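Long-range contacts in phage-related protein (Bacillus cereus, PDB 4JG2), which is of unknown function but, as a member of the Enc34 phage family of single-stranded DNA-binding proteins, probably binds single-stranded DNA: residues Leu108-Gly113 with Tyr126-Asn131; Leu46-Gly51 with Gly192-Ala197; Tyr157-Leu162 with Gln183-Gly188. One frame throughout, in Å; residues are numbered along the deposited sequence. Where two conformers were deposited one is given.

How the interactions relate
The three contacts lie about 16 Å from one another, centre to centre. Interaction 2 spans most of the chain, and interactions 1 and 3 follow in that order between its two segments. Interactions 1 and 2 both involve the four-stranded antiparallel sheet, at its outermost strands 111-112 and 45-50. Interaction 3 pairs two strands of the neighbouring mixed sheet. The sheets pack on each other: Leu162 of interaction 3 meets Val128 and Ala130 of interaction 1, and Leu46 of interaction 2 meets Ala158 and Val160. The contacts therefore join sheet edge, core and C-terminal loop in a protein whose family suggests single-stranded DNA binding.

Interaction 1 of 3, residues Leu108-Gly113 with Tyr126-Asn131; sequences LPLRDG and YFVNAN
Arg111 lays its CB over the centre of the Phe127 ring, 3.5 Å from the ring centroid. This is a CH-pi contact made almost along the ring normal. The ring takes the position between its own backbone N and carbonyl carbon (chi1 66°), which turns it across the pair and under the arginine stem. Beyond CB the arginine chain bends at chi2 and chi3 and folds back to its own segment. Its NH1 donates to Leu108 O at 2.8 Å, close to the guanidinium plane, and NH2 forms a salt bridge with Glu116. Gly113 N lies at the edge of the Phe127 ring. Tyr126 points to the other face of the sheet, where the end of Leu110 reaches it. Leu110 CD2 sits over one face of the Tyr126 ring, offset toward its rim, 4.2 Å from the centroid. Leu110 CD1 touches Tyr126 CB at 3.6 Å and also reaches Val128 CG1. The carboxylate of Asp112, beside Tyr126, turns to Lys72, and that lysine also makes a cation-pi contact with the Tyr126 ring. The backbones are held by two bonds of 2.9 Å, Arg111 N to Phe127 O and Phe127 N to Arg111 O. Beyond the paired residues, at Pro109, the chains are joined by a water, which donates to Pro109 O and accepts from Asn129 N. Strand 63-71 flanks 125-132 on its other side, and 111-112 is the outermost strand of the sheet. The arrangement is an antiparallel pair at the margin of a four-stranded sheet, with Arg111 and Phe127 as its hydrogen-bonded pair.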
ATOM      1  N   LEU A 108      -5.485  -3.316  11.836  1.00 11.61           N
ATOM      2  CA  LEU A 108      -4.487  -4.026  11.075  1.00 11.91           C
ATOM      3  C   LEU A 108      -4.664  -3.779   9.581  1.00 10.54           C
ATOM      4  O   LEU A 108      -5.781  -3.565   9.130  1.00 11.75           O
ATOM      5  CB  LEU A 108      -4.558  -5.521  11.371  1.00 14.63           C
ATOM      6  CG  LEU A 108      -4.360  -5.958  12.800  1.00 15.94           C
ATOM      7  CD1 LEU A 108      -4.616  -7.462  12.894  1.00 23.33           C
ATOM      8  CD2 LEU A 108      -2.991  -5.598  13.300  1.00 19.46           C
ATOM      9  N   PRO A 109      -3.582  -3.752   8.796  1.00  9.68           N
ATOM     10  CA  PRO A 109      -3.653  -3.261   7.417  1.00  8.88           C
ATOM     11  C   PRO A 109      -4.085  -4.223   6.324  1.00  8.64           C
ATOM     12  O   PRO A 109      -4.547  -3.797   5.272  1.00  9.82           O
ATOM     13  CB  PRO A 109      -2.224  -2.725   7.161  1.00  9.18           C
ATOM     14  CG  PRO A 109      -1.387  -3.672   7.980  1.00  9.82           C
ATOM     15  CD  PRO A 109      -2.190  -3.832   9.257  1.00  9.35           C
ATOM     16  N   LEU A 110      -3.911  -5.544   6.542  1.00  8.84           N
ATOM     17  CA  LEU A 110      -4.294  -6.495   5.459  1.00  8.48           C
ATOM     18  C   LEU A 110      -5.783  -6.747   5.530  1.00  9.00           C
ATOM     19  O   LEU A 110      -6.269  -7.455   6.419  1.00 11.75           O
ATOM     20  CB  LEU A 110      -3.494  -7.770   5.589  1.00  9.85           C
ATOM     21  CG  LEU A 110      -3.657  -8.724   4.427  1.00 10.47           C
ATOM     22  CD1 LEU A 110      -2.918  -8.239   3.193  1.00 12.42           C
ATOM     23  CD2 LEU A 110      -3.181 -10.100   4.826  1.00 15.68           C
ATOM     24  N   ARG A 111      -6.534  -6.181   4.595  1.00  7.98           N
ATOM     25  CA  ARG A 111      -7.998  -6.227   4.572  1.00  8.16           C
ATOM     26  C   ARG A 111      -8.470  -7.240   3.552  1.00  7.60           C
ATOM     27  O   ARG A 111      -7.772  -7.574   2.600  1.00  8.60           O
ATOM     28  CB  ARG A 111      -8.523  -4.829   4.219  1.00  9.04           C
ATOM     29  CG  ARG A 111      -7.972  -3.685   5.030  1.00 11.16           C
ATOM     30  CD  ARG A 111      -7.927  -3.937   6.493  1.00 13.98           C
ATOM     31  NE  ARG A 111      -9.220  -4.234   7.053  1.00 16.93           N
ATOM     32  CZ  ARG A 111      -9.483  -4.280   8.345  1.00 21.60           C
ATOM     33  NH1 ARG A 111      -8.513  -4.024   9.216  1.00 29.21           N
ATOM     34  NH2 ARG A 111     -10.684  -4.534   8.756  1.00 25.78           N
ATOM     35  N   ASP A 112      -9.691  -7.750   3.731  1.00  8.82           N
ATOM     36  CA  ASP A 112     -10.215  -8.837   2.942  1.00  7.98           C
ATOM     37  C   ASP A 112     -11.180  -8.284   1.876  1.00  8.58           C
ATOM     38  O   ASP A 112     -12.289  -7.866   2.209  1.00  9.75           O
ATOM     39  CB  ASP A 112     -10.918  -9.847   3.855  1.00  9.93           C
ATOM     40  CG  ASP A 112     -11.289 -11.134   3.160  1.00 11.74           C
ATOM     41  OD1 ASP A 112     -11.526 -11.100   1.954  1.00 11.60           O
ATOM     42  OD2 ASP A 112     -11.461 -12.168   3.815  1.00 16.93           O
ATOM     43  N   GLY A 113     -10.776  -8.308   0.606  1.00  8.11           N
ATOM     44  CA  GLY A 113     -11.589  -7.807  -0.479  1.00  8.70           C
ATOM     45  C   GLY A 113     -12.864  -8.546  -0.745  1.00  9.63           C
ATOM     46  O   GLY A 113     -13.774  -7.979  -1.299  1.00 12.58           O
ATOM     47  N   TYR A 126      -6.819  -9.767  -1.130  1.00  7.29           N
ATOM     48  CA  TYR A 126      -6.638  -8.926   0.044  1.00  7.12           C
ATOM     49  C   TYR A 126      -6.293  -7.517  -0.504  1.00  7.34           C
ATOM     50  O   TYR A 126      -5.915  -7.355  -1.677  1.00  8.16           O
ATOM     51  CB  TYR A 126      -5.506  -9.396   0.931  1.00  7.77           C
ATOM     52  CG  TYR A 126      -5.803 -10.718   1.651  1.00  9.15           C
ATOM     53  CD1 TYR A 126      -6.650 -10.732   2.756  1.00 11.04           C
ATOM     54  CD2 TYR A 126      -5.215 -11.899   1.274  1.00 10.79           C
ATOM     55  CE1 TYR A 126      -6.926 -11.870   3.464  1.00 13.02           C
ATOM     56  CE2 TYR A 126      -5.465 -13.078   1.950  1.00 12.78           C
ATOM     57  CZ  TYR A 126      -6.338 -13.058   3.041  1.00 15.65           C
ATOM     58  OH  TYR A 126      -6.588 -14.227   3.735  1.00 21.15           O
ATOM     59  N   PHE A 127      -6.358  -6.508   0.348  1.00  7.71           N
ATOM     60  CA  PHE A 127      -5.940  -5.186  -0.034  1.00  7.90           C
ATOM     61  C   PHE A 127      -5.297  -4.485   1.120  1.00  7.79           C
ATOM     62  O   PHE A 127      -5.631  -4.702   2.302  1.00  8.05           O
ATOM     63  CB  PHE A 127      -7.111  -4.332  -0.639  1.00 10.07           C
ATOM     64  CG  PHE A 127      -8.233  -3.970   0.273  1.00  9.09           C
ATOM     65  CD1 PHE A 127      -8.321  -2.716   0.889  1.00 11.10           C
ATOM     66  CD2 PHE A 127      -9.253  -4.878   0.506  1.00  9.30           C
ATOM     67  CE1 PHE A 127      -9.415  -2.386   1.626  1.00 12.23           C
ATOM     68  CE2 PHE A 127     -10.354  -4.507   1.274  1.00  9.99           C
ATOM     69  CZ  PHE A 127     -10.436  -3.257   1.857  1.00 11.15           C
ATOM     70  N   VAL A 128      -4.409  -3.541   0.789  0.50  7.47           N
ATOM     71  CA  VAL A 128      -3.783  -2.679   1.786  0.50  8.36           C
ATOM     72  C   VAL A 128      -3.933  -1.245   1.228  0.50  6.91           C
ATOM     73  O   VAL A 128      -3.837  -1.034   0.016  0.50  7.84           O
ATOM     74  CB  VAL A 128      -2.303  -3.043   2.041  0.50 12.96           C
ATOM     75  CG1 VAL A 128      -2.132  -4.551   2.202  0.50 10.76           C
ATOM     76  CG2 VAL A 128      -1.395  -2.581   0.950  0.50 15.12           C
ATOM     77  N   ASN A 129      -4.276  -0.327   2.126  1.00  7.22           N
ATOM     78  CA  ASN A 129      -4.357   1.086   1.839  1.00  7.45           C
ATOM     79  C   ASN A 129      -3.001   1.703   2.231  1.00  9.01           C
ATOM     80  O   ASN A 129      -2.751   1.876   3.434  1.00 13.79           O
ATOM     81  CB  ASN A 129      -5.513   1.730   2.532  1.00  9.44           C
ATOM     82  CG  ASN A 129      -6.853   1.222   2.032  1.00 12.05           C
ATOM     83  OD1 ASN A 129      -7.013   0.820   0.883  1.00 17.17           O
ATOM     84  ND2 ASN A 129      -7.793   1.205   2.924  1.00 19.22           N
ATOM     85  N   ALA A 130      -2.165   2.007   1.280  1.00  7.31           N
ATOM     86  CA  ALA A 130      -0.852   2.551   1.509  1.00  7.52           C
ATOM     87  C   ALA A 130      -0.834   4.061   1.215  1.00  6.58           C
ATOM     88  O   ALA A 130      -1.476   4.511   0.273  1.00  8.20           O
ATOM     89  CB  ALA A 130       0.207   1.862   0.659  1.00  9.10           C
ATOM     90  N   ASN A 131      -0.108   4.838   2.006  1.00  6.62           N
ATOM     91  CA  ASN A 131      -0.051   6.301   1.747  1.00  5.89           C
ATOM     92  C   ASN A 131       1.278   6.871   2.182  1.00  6.04           C
ATOM     93  O   ASN A 131       2.073   6.228   2.928  1.00  7.44           O
ATOM     94  CB  ASN A 131      -1.267   6.987   2.354  1.00  7.03           C
ATOM     95  CG  ASN A 131      -1.311   6.950   3.867  1.00  8.12           C
ATOM     96  OD1 ASN A 131      -0.314   7.229   4.530  1.00  8.78           O
ATOM     97  ND2 ASN A 131      -2.470   6.587   4.398  1.00 12.44           N
TER
HETATM   98  O   HOH W   1      -4.942  -1.154   4.835  1.00 11.30           O

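Interaction 2 of 3, residues Leu46-Gly51 with Gly192-Ala197; sequences LSYFHG and GGRTNA
Gly192 meets Tyr48 through its carbonyl: Gly192 O lies 3.9 Å from Tyr48 CE1. A water also joins the two residues, donating to Gly192 O and accepting from Tyr48 N. At Gly193 the backbone passes the edge of the same ring, with its carbonyl carbon near the ring plane. Arg194 carries most of the contact. Its chain is extended from CG to NE (chi2 -167°, chi3 179°) and runs across the tyrosine at about a right angle. CG touches the ring at CE1 and CD1. The guanidinium then lies flat on Tyr48, planes 22° apart and centres 4.3 Å apart. It is shifted toward the CB end, so this is an off-centre cation-pi stack. Tyr48 stands at a corner in strand 45-50, the outermost strand of the four-stranded antiparallel sheet, and the loop following strand 175-186 folds back onto it here. Arg194 NH1 comes to the edge of the His50 ring, 4.1 Å from CD2, with the two flat groups nearly coplanar. No direct hydrogen bond crosses the contact. One water accepts from NH1 and donates to Tyr48 O at 2.7 Å. Another accepts from Arg194 N and lies 3.1 Å from His50 NE2.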
ATOM      1  N   LEU A  46      -3.453  -2.158  -8.976  1.00  7.09           N
ATOM      2  CA  LEU A  46      -3.626  -0.864  -8.305  1.00  6.80           C
ATOM      3  C   LEU A  46      -5.064  -0.429  -8.393  1.00  7.48           C
ATOM      4  O   LEU A  46      -5.681  -0.395  -9.485  1.00  9.78           O
ATOM      5  CB  LEU A  46      -2.723   0.189  -8.960  1.00  7.28           C
ATOM      6  CG  LEU A  46      -1.260  -0.175  -9.101  1.00  7.96           C
ATOM      7  CD1 LEU A  46      -0.475   0.988  -9.620  1.00  9.77           C
ATOM      8  CD2 LEU A  46      -0.659  -0.674  -7.796  1.00  8.74           C
ATOM      9  N   SER A  47      -5.626  -0.003  -7.251  1.00  7.02           N
ATOM     10  CA  SER A  47      -6.950   0.578  -7.169  1.00  7.54           C
ATOM     11  C   SER A  47      -6.822   1.969  -6.539  1.00  7.40           C
ATOM     12  O   SER A  47      -5.995   2.181  -5.636  1.00  7.77           O
ATOM     13  CB  SER A  47      -7.868  -0.319  -6.308  1.00  9.94           C
ATOM     14  OG  SER A  47      -9.056   0.281  -5.868  1.00 12.06           O
ATOM     15  N   TYR A  48      -7.643   2.924  -6.970  1.00  7.20           N
ATOM     16  CA  TYR A  48      -7.625   4.255  -6.415  1.00  8.51           C
ATOM     17  C   TYR A  48      -6.195   4.795  -6.412  1.00  8.20           C
ATOM     18  O   TYR A  48      -5.666   5.290  -5.389  1.00  9.04           O
ATOM     19  CB  TYR A  48      -8.307   4.335  -5.036  1.00  9.11           C
ATOM     20  CG  TYR A  48      -9.715   3.835  -5.031  1.00  9.66           C
ATOM     21  CD1 TYR A  48     -10.669   4.356  -5.866  1.00 11.02           C
ATOM     22  CD2 TYR A  48     -10.092   2.841  -4.169  1.00 13.62           C
ATOM     23  CE1 TYR A  48     -11.985   3.920  -5.800  1.00 13.02           C
ATOM     24  CE2 TYR A  48     -11.369   2.388  -4.127  1.00 17.82           C
ATOM     25  CZ  TYR A  48     -12.325   2.950  -4.936  1.00 14.96           C
ATOM     26  OH  TYR A  48     -13.648   2.517  -4.951  1.00 26.32           O
ATOM     27  N   PHE A  49      -5.581   4.773  -7.579  1.00  8.71           N
ATOM     28  CA  PHE A  49      -4.213   5.193  -7.700  1.00  8.05           C
ATOM     29  C   PHE A  49      -4.028   6.705  -7.664  1.00  8.55           C
ATOM     30  O   PHE A  49      -4.467   7.427  -8.551  1.00 10.74           O
ATOM     31  CB  PHE A  49      -3.620   4.621  -9.016  1.00  9.40           C
ATOM     32  CG  PHE A  49      -2.256   5.067  -9.291  1.00  8.91           C
ATOM     33  CD1 PHE A  49      -1.177   4.623  -8.603  1.00 12.02           C
ATOM     34  CD2 PHE A  49      -2.096   6.019 -10.265  1.00 13.09           C
ATOM     35  CE1 PHE A  49       0.137   5.147  -8.993  1.00 14.50           C
ATOM     36  CE2 PHE A  49      -0.940   6.534 -10.587  1.00 17.47           C
ATOM     37  CZ  PHE A  49       0.176   6.114 -10.020  1.00 13.27           C
ATOM     38  N   HIS A  50      -3.294   7.149  -6.650  1.00  7.35           N
ATOM     39  CA  HIS A  50      -2.948   8.553  -6.466  1.00  6.89           C
ATOM     40  C   HIS A  50      -1.456   8.642  -6.212  1.00  6.99           C
ATOM     41  O   HIS A  50      -0.983   9.174  -5.226  1.00  8.66           O
ATOM     42  CB  HIS A  50      -3.763   9.186  -5.370  1.00  7.77           C
ATOM     43  CG  HIS A  50      -5.213   9.294  -5.719  1.00  9.65           C
ATOM     44  ND1 HIS A  50      -5.681  10.122  -6.697  1.00 12.93           N
ATOM     45  CD2 HIS A  50      -6.281   8.621  -5.264  1.00 13.68           C
ATOM     46  CE1 HIS A  50      -6.982   9.965  -6.825  1.00 15.27           C
ATOM     47  NE2 HIS A  50      -7.371   9.028  -5.985  1.00 17.86           N
ATOM     48  N   GLY A  51      -0.676   8.152  -7.166  1.00  8.40           N
ATOM     49  CA  GLY A  51       0.770   8.185  -7.109  1.00  8.12           C
ATOM     50  C   GLY A  51       1.427   9.324  -7.855  1.00  8.05           C
ATOM     51  O   GLY A  51       2.550   9.630  -7.553  1.00  9.65           O
ATOM     52  N   GLY A 192     -12.660   2.707 -12.212  1.00 13.13           N
ATOM     53  CA  GLY A 192     -13.219   3.989 -11.893  1.00 14.16           C
ATOM     54  C   GLY A 192     -12.744   4.528 -10.548  1.00 12.11           C
ATOM     55  O   GLY A 192     -12.305   3.767  -9.689  1.00 13.82           O
ATOM     56  N   GLY A 193     -12.805   5.841 -10.326  1.00 13.78           N
ATOM     57  CA  GLY A 193     -12.343   6.437  -9.088  1.00 14.50           C
ATOM     58  C   GLY A 193     -13.447   6.812  -8.148  1.00 15.32           C
ATOM     59  O   GLY A 193     -14.610   6.496  -8.368  1.00 17.97           O
ATOM     60  N   ARG A 194     -13.026   7.432  -7.047  1.00 19.46           N
ATOM     61  CA  ARG A 194     -13.915   7.936  -6.017  1.00 19.44           C
ATOM     62  C   ARG A 194     -14.762   9.083  -6.577  1.00 23.13           C
ATOM     63  O   ARG A 194     -14.335   9.774  -7.515  1.00 29.20           O
ATOM     64  CB  ARG A 194     -13.139   8.346  -4.737  1.00 22.92           C
ATOM     65  CG  ARG A 194     -12.345   7.236  -4.016  1.00 21.44           C
ATOM     66  CD  ARG A 194     -11.825   7.554  -2.597  1.00 19.92           C
ATOM     67  NE  ARG A 194     -11.097   6.441  -1.941  1.00 21.29           N
ATOM     68  CZ  ARG A 194      -9.797   6.201  -2.031  1.00 19.29           C
ATOM     69  NH1 ARG A 194      -8.983   7.017  -2.666  1.00 16.56           N
ATOM     70  NH2 ARG A 194      -9.298   5.182  -1.369  1.00 21.74           N
ATOM     71  N   THR A 195     -15.929   9.331  -5.987  1.00 20.27           N
ATOM     72  CA  THR A 195     -16.847  10.394  -6.463  1.00 22.07           C
ATOM     73  C   THR A 195     -16.569  11.808  -5.944  1.00 23.25           C
ATOM     74  O   THR A 195     -17.440  12.388  -5.297  1.00 38.35           O
ATOM     75  CB  THR A 195     -18.311  10.028  -6.170  1.00 31.62           C
ATOM     76  OG1 THR A 195     -18.495   9.912  -4.786  1.00 37.09           O
ATOM     77  CG2 THR A 195     -18.661   8.734  -6.738  1.00 30.17           C
ATOM     78  N   ASN A 196     -15.512  12.417  -6.480  1.00 14.69           N
ATOM     79  CA  ASN A 196     -14.877  13.663  -6.026  1.00 17.51           C
ATOM     80  C   ASN A 196     -15.034  14.892  -6.926  1.00 13.12           C
ATOM     81  O   ASN A 196     -14.252  15.844  -6.861  1.00 15.43           O
ATOM     82  CB  ASN A 196     -13.387  13.319  -5.847  1.00 22.40           C
ATOM     83  CG  ASN A 196     -12.708  12.890  -7.168  1.00 21.04           C
ATOM     84  OD1 ASN A 196     -13.280  13.051  -8.273  1.00 26.07           O
ATOM     85  ND2 ASN A 196     -11.573  12.192  -7.053  1.00 27.32           N
ATOM     86  N   ALA A 197     -16.085  14.925  -7.712  1.00 11.98           N
ATOM     87  CA  ALA A 197     -16.314  16.069  -8.627  1.00 11.41           C
ATOM     88  C   ALA A 197     -16.497  17.376  -7.832  1.00 10.63           C
ATOM     89  O   ALA A 197     -16.199  18.447  -8.357  1.00 11.66           O
ATOM     90  CB  ALA A 197     -17.476  15.853  -9.549  1.00 13.39           C
TER
HETATM   91  O   HOH W   2      -6.069   6.060  -2.838  1.00 12.47           O
HETATM   92  O   HOH W   3      -9.798   2.525  -8.845  1.00 13.01           O
HETATM   93  O   HOH W   4     -10.082   7.946  -7.115  1.00 27.00           O
HETATM   94  O   HOH W   5      -9.532   9.205  -4.269  1.00 27.35           O

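Interaction 3 of 3, residues Tyr157-Leu162 with Gln183-Gly188; sequences YARVSL and QKIRDG
Tyr157 has CG anti to its carbonyl carbon (chi1 -64°), while Arg186 holds CG between backbone N and carbonyl carbon (chi1 64°). The pairing sets both side chains on one face of the sheet, and these torsions lay one group over the other. The arginine chain then runs extended to NE, and its guanidinium lies flat on the tyrosine ring, centres 3.8 Å apart and planes only 13° apart. NH2 stands over the ring centre, while CZ and NH1 lie nearer CD2 and CE2, so this is a stacked cation-pi pair. Asp187 O approaches the ring edge at CD2. At the other end of the same face, Arg159 and Gln183 run side by side, with Arg159 CD 3.5 Å from Gln183 OE1. A water bridges their ends, accepting from Arg159 NH1 and donating to Gln183 OE1. Other bonds also hold these ends: Arg159 NE donates to Thr40 O, and Gln183 NE2 to Asp140 O. The opposite face carries Ala158, whose CB comes within 3.2 Å of Gln183 O, and Lys184, whose NZ makes a salt bridge with Asp187 OD2 and a bond to Glu151 O. Asp187 OD2 is also bonded to Tyr153 OH. In the backbone, Gln183 N bonds Arg159 O and Arg159 N bonds Gln183 O. Tyr157 O is gripped by two donors, Ile185 N at 2.9 Å and Arg186 N at 3.2 Å, and Tyr157 N bonds Arg186 O in return. Two residues, Ile185 and Arg186, thus face one, Tyr157: a classic beta bulge in the antiparallel pairing of strands 157-169 and 175-186.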
ATOM      1  N   TYR A 157      -1.240  -3.354 -13.324  1.00  7.35           N
ATOM      2  CA  TYR A 157      -0.486  -4.280 -12.467  1.00  7.31           C
ATOM      3  C   TYR A 157       0.903  -3.728 -12.244  1.00  7.28           C
ATOM      4  O   TYR A 157       1.595  -3.325 -13.221  1.00  8.10           O
ATOM      5  CB  TYR A 157      -0.430  -5.677 -13.094  1.00  8.46           C
ATOM      6  CG  TYR A 157      -1.835  -6.274 -13.184  1.00  8.62           C
ATOM      7  CD1 TYR A 157      -2.373  -7.005 -12.179  1.00  9.45           C
ATOM      8  CD2 TYR A 157      -2.616  -6.080 -14.296  1.00  9.91           C
ATOM      9  CE1 TYR A 157      -3.631  -7.541 -12.211  1.00 10.95           C
ATOM     10  CE2 TYR A 157      -3.915  -6.606 -14.387  1.00 12.97           C
ATOM     11  CZ  TYR A 157      -4.403  -7.339 -13.334  1.00 13.17           C
ATOM     12  OH  TYR A 157      -5.682  -7.776 -13.373  1.00 18.42           O
ATOM     13  N   ALA A 158       1.341  -3.661 -10.984  1.00  7.22           N
ATOM     14  CA  ALA A 158       2.587  -3.074 -10.625  1.00  6.69           C
ATOM     15  C   ALA A 158       3.059  -3.641  -9.293  1.00  7.00           C
ATOM     16  O   ALA A 158       2.230  -3.808  -8.379  1.00  8.20           O
ATOM     17  CB  ALA A 158       2.458  -1.563 -10.477  1.00  8.52           C
ATOM     18  N   ARG A 159       4.376  -3.858  -9.153  1.00  7.51           N
ATOM     19  CA  ARG A 159       4.928  -4.157  -7.825  1.00  6.98           C
ATOM     20  C   ARG A 159       4.912  -2.866  -6.984  1.00  7.48           C
ATOM     21  O   ARG A 159       5.192  -1.783  -7.520  1.00  7.74           O
ATOM     22  CB  ARG A 159       6.387  -4.654  -7.886  1.00  7.73           C
ATOM     23  CG  ARG A 159       6.590  -5.901  -8.780  1.00  8.85           C
ATOM     24  CD  ARG A 159       7.997  -6.492  -8.599  1.00 11.85           C
ATOM     25  NE  ARG A 159       7.987  -7.127  -7.314  1.00 11.54           N
ATOM     26  CZ  ARG A 159       9.051  -7.456  -6.603  1.00 13.33           C
ATOM     27  NH1 ARG A 159      10.266  -7.257  -7.069  1.00 14.00           N
ATOM     28  NH2 ARG A 159       8.843  -8.057  -5.420  1.00 16.26           N
ATOM     29  N   VAL A 160       4.648  -2.987  -5.680  1.00  7.03           N
ATOM     30  CA  VAL A 160       4.635  -1.840  -4.788  1.00  6.69           C
ATOM     31  C   VAL A 160       5.468  -2.132  -3.556  1.00  6.91           C
ATOM     32  O   VAL A 160       5.332  -3.219  -2.975  1.00  7.68           O
ATOM     33  CB  VAL A 160       3.201  -1.461  -4.378  1.00  7.38           C
ATOM     34  CG1 VAL A 160       3.209  -0.179  -3.542  1.00  7.60           C
ATOM     35  CG2 VAL A 160       2.277  -1.308  -5.594  1.00  8.09           C
ATOM     36  N   SER A 161       6.308  -1.176  -3.187  0.50  7.76           N
ATOM     37  CA  SER A 161       7.084  -1.278  -1.976  0.50  8.56           C
ATOM     38  C   SER A 161       6.216  -0.702  -0.838  0.50  7.57           C
ATOM     39  O   SER A 161       5.594   0.348  -0.987  0.50  8.16           O
ATOM     40  CB  SER A 161       8.382  -0.491  -2.114  0.50 10.44           C
ATOM     41  OG  SER A 161       9.178  -0.656  -0.968  0.50 17.35           O
ATOM     42  N   LEU A 162       6.162  -1.446   0.249  1.00  8.98           N
ATOM     43  CA  LEU A 162       5.381  -1.118   1.409  1.00  9.31           C
ATOM     44  C   LEU A 162       6.181  -1.177   2.677  1.00  9.00           C
ATOM     45  O   LEU A 162       7.038  -2.059   2.825  1.00 10.90           O
ATOM     46  CB  LEU A 162       4.257  -2.175   1.557  1.00  9.97           C
ATOM     47  CG  LEU A 162       3.304  -2.378   0.372  1.00 12.06           C
ATOM     48  CD1 LEU A 162       2.339  -3.511   0.700  1.00 13.39           C
ATOM     49  CD2 LEU A 162       2.576  -1.097  -0.040  1.00 13.42           C
ATOM     50  N   GLN A 183       6.633  -0.147  -9.375  1.00  6.51           N
ATOM     51  CA  GLN A 183       7.226  -0.634 -10.609  1.00  6.91           C
ATOM     52  C   GLN A 183       6.079  -1.181 -11.503  1.00  7.19           C
ATOM     53  O   GLN A 183       5.523  -2.231 -11.231  1.00  7.52           O
ATOM     54  CB  GLN A 183       8.252  -1.734 -10.340  1.00  7.44           C
ATOM     55  CG  GLN A 183       8.855  -2.281 -11.630  1.00  7.72           C
ATOM     56  CD  GLN A 183       9.901  -3.307 -11.386  1.00  8.65           C
ATOM     57  OE1 GLN A 183       9.737  -4.192 -10.559  1.00  9.52           O
ATOM     58  NE2 GLN A 183      11.021  -3.200 -12.121  1.00  9.42           N
ATOM     59  N   LYS A 184       5.760  -0.448 -12.590  1.00  6.91           N
ATOM     60  CA  LYS A 184       4.773  -0.887 -13.541  1.00  8.19           C
ATOM     61  C   LYS A 184       5.182  -2.192 -14.225  1.00  7.79           C
ATOM     62  O   LYS A 184       6.285  -2.298 -14.709  1.00  9.65           O
ATOM     63  CB  LYS A 184       4.619   0.187 -14.629  1.00  8.94           C
ATOM     64  CG  LYS A 184       3.785  -0.220 -15.832  1.00 11.09           C
ATOM     65  CD  LYS A 184       2.313  -0.367 -15.575  1.00 10.30           C
ATOM     66  CE  LYS A 184       1.547  -0.847 -16.805  1.00 11.08           C
ATOM     67  NZ  LYS A 184       1.555   0.080 -17.949  1.00 11.70           N
ATOM     68  N   ILE A 185       4.253  -3.158 -14.271  1.00  8.13           N
ATOM     69  CA  ILE A 185       4.504  -4.460 -14.922  1.00  9.57           C
ATOM     70  C   ILE A 185       3.642  -4.652 -16.155  1.00  8.95           C
ATOM     71  O   ILE A 185       4.208  -4.938 -17.224  1.00 11.28           O
ATOM     72  CB  ILE A 185       4.270  -5.622 -13.942  1.00  9.86           C
ATOM     73  CG1 ILE A 185       5.196  -5.496 -12.736  1.00  9.32           C
ATOM     74  CG2 ILE A 185       4.488  -6.953 -14.672  1.00 13.11           C
ATOM     75  CD1 ILE A 185       6.670  -5.566 -12.987  1.00 10.65           C
ATOM     76  N   ARG A 186       2.346  -4.492 -16.075  1.00  9.34           N
ATOM     77  CA  ARG A 186       1.475  -4.732 -17.251  1.00 10.56           C
ATOM     78  C   ARG A 186       0.186  -3.970 -17.134  1.00  9.53           C
ATOM     79  O   ARG A 186      -0.248  -3.591 -16.040  1.00  9.60           O
ATOM     80  CB  ARG A 186       1.221  -6.201 -17.554  1.00 15.18           C
ATOM     81  CG  ARG A 186       0.501  -6.898 -16.539  1.00 14.34           C
ATOM     82  CD  ARG A 186       0.340  -8.387 -16.857  1.00 19.49           C
ATOM     83  NE  ARG A 186      -0.418  -9.046 -15.784  1.00 20.89           N
ATOM     84  CZ  ARG A 186      -1.743  -9.260 -15.779  1.00 26.40           C
ATOM     85  NH1 ARG A 186      -2.511  -8.924 -16.813  1.00 37.46           N
ATOM     86  NH2 ARG A 186      -2.287  -9.850 -14.730  1.00 40.32           N
ATOM     87  N   ASP A 187      -0.397  -3.679 -18.278  1.00 10.73           N
ATOM     88  CA  ASP A 187      -1.667  -2.979 -18.349  1.00 11.19           C
ATOM     89  C   ASP A 187      -2.757  -3.868 -17.817  1.00 10.17           C
ATOM     90  O   ASP A 187      -2.640  -5.082 -17.806  1.00 12.18           O
ATOM     91  CB  ASP A 187      -1.983  -2.558 -19.811  1.00 12.14           C
ATOM     92  CG  ASP A 187      -1.032  -1.478 -20.277  1.00 14.25           C
ATOM     93  OD1 ASP A 187      -0.531  -1.547 -21.440  1.00 25.71           O
ATOM     94  OD2 ASP A 187      -0.754  -0.547 -19.501  1.00 12.69           O
ATOM     95  N   GLY A 188      -3.789  -3.214 -17.333  1.00 10.51           N
ATOM     96  CA  GLY A 188      -5.033  -3.885 -16.929  1.00 10.66           C
ATOM     97  C   GLY A 188      -6.195  -2.971 -17.297  1.00 11.09           C
ATOM     98  O   GLY A 188      -5.985  -1.776 -17.642  1.00 11.27           O
TER
HETATM   99  O   HOH W   6      11.324  -6.069  -9.383  1.00 15.09           O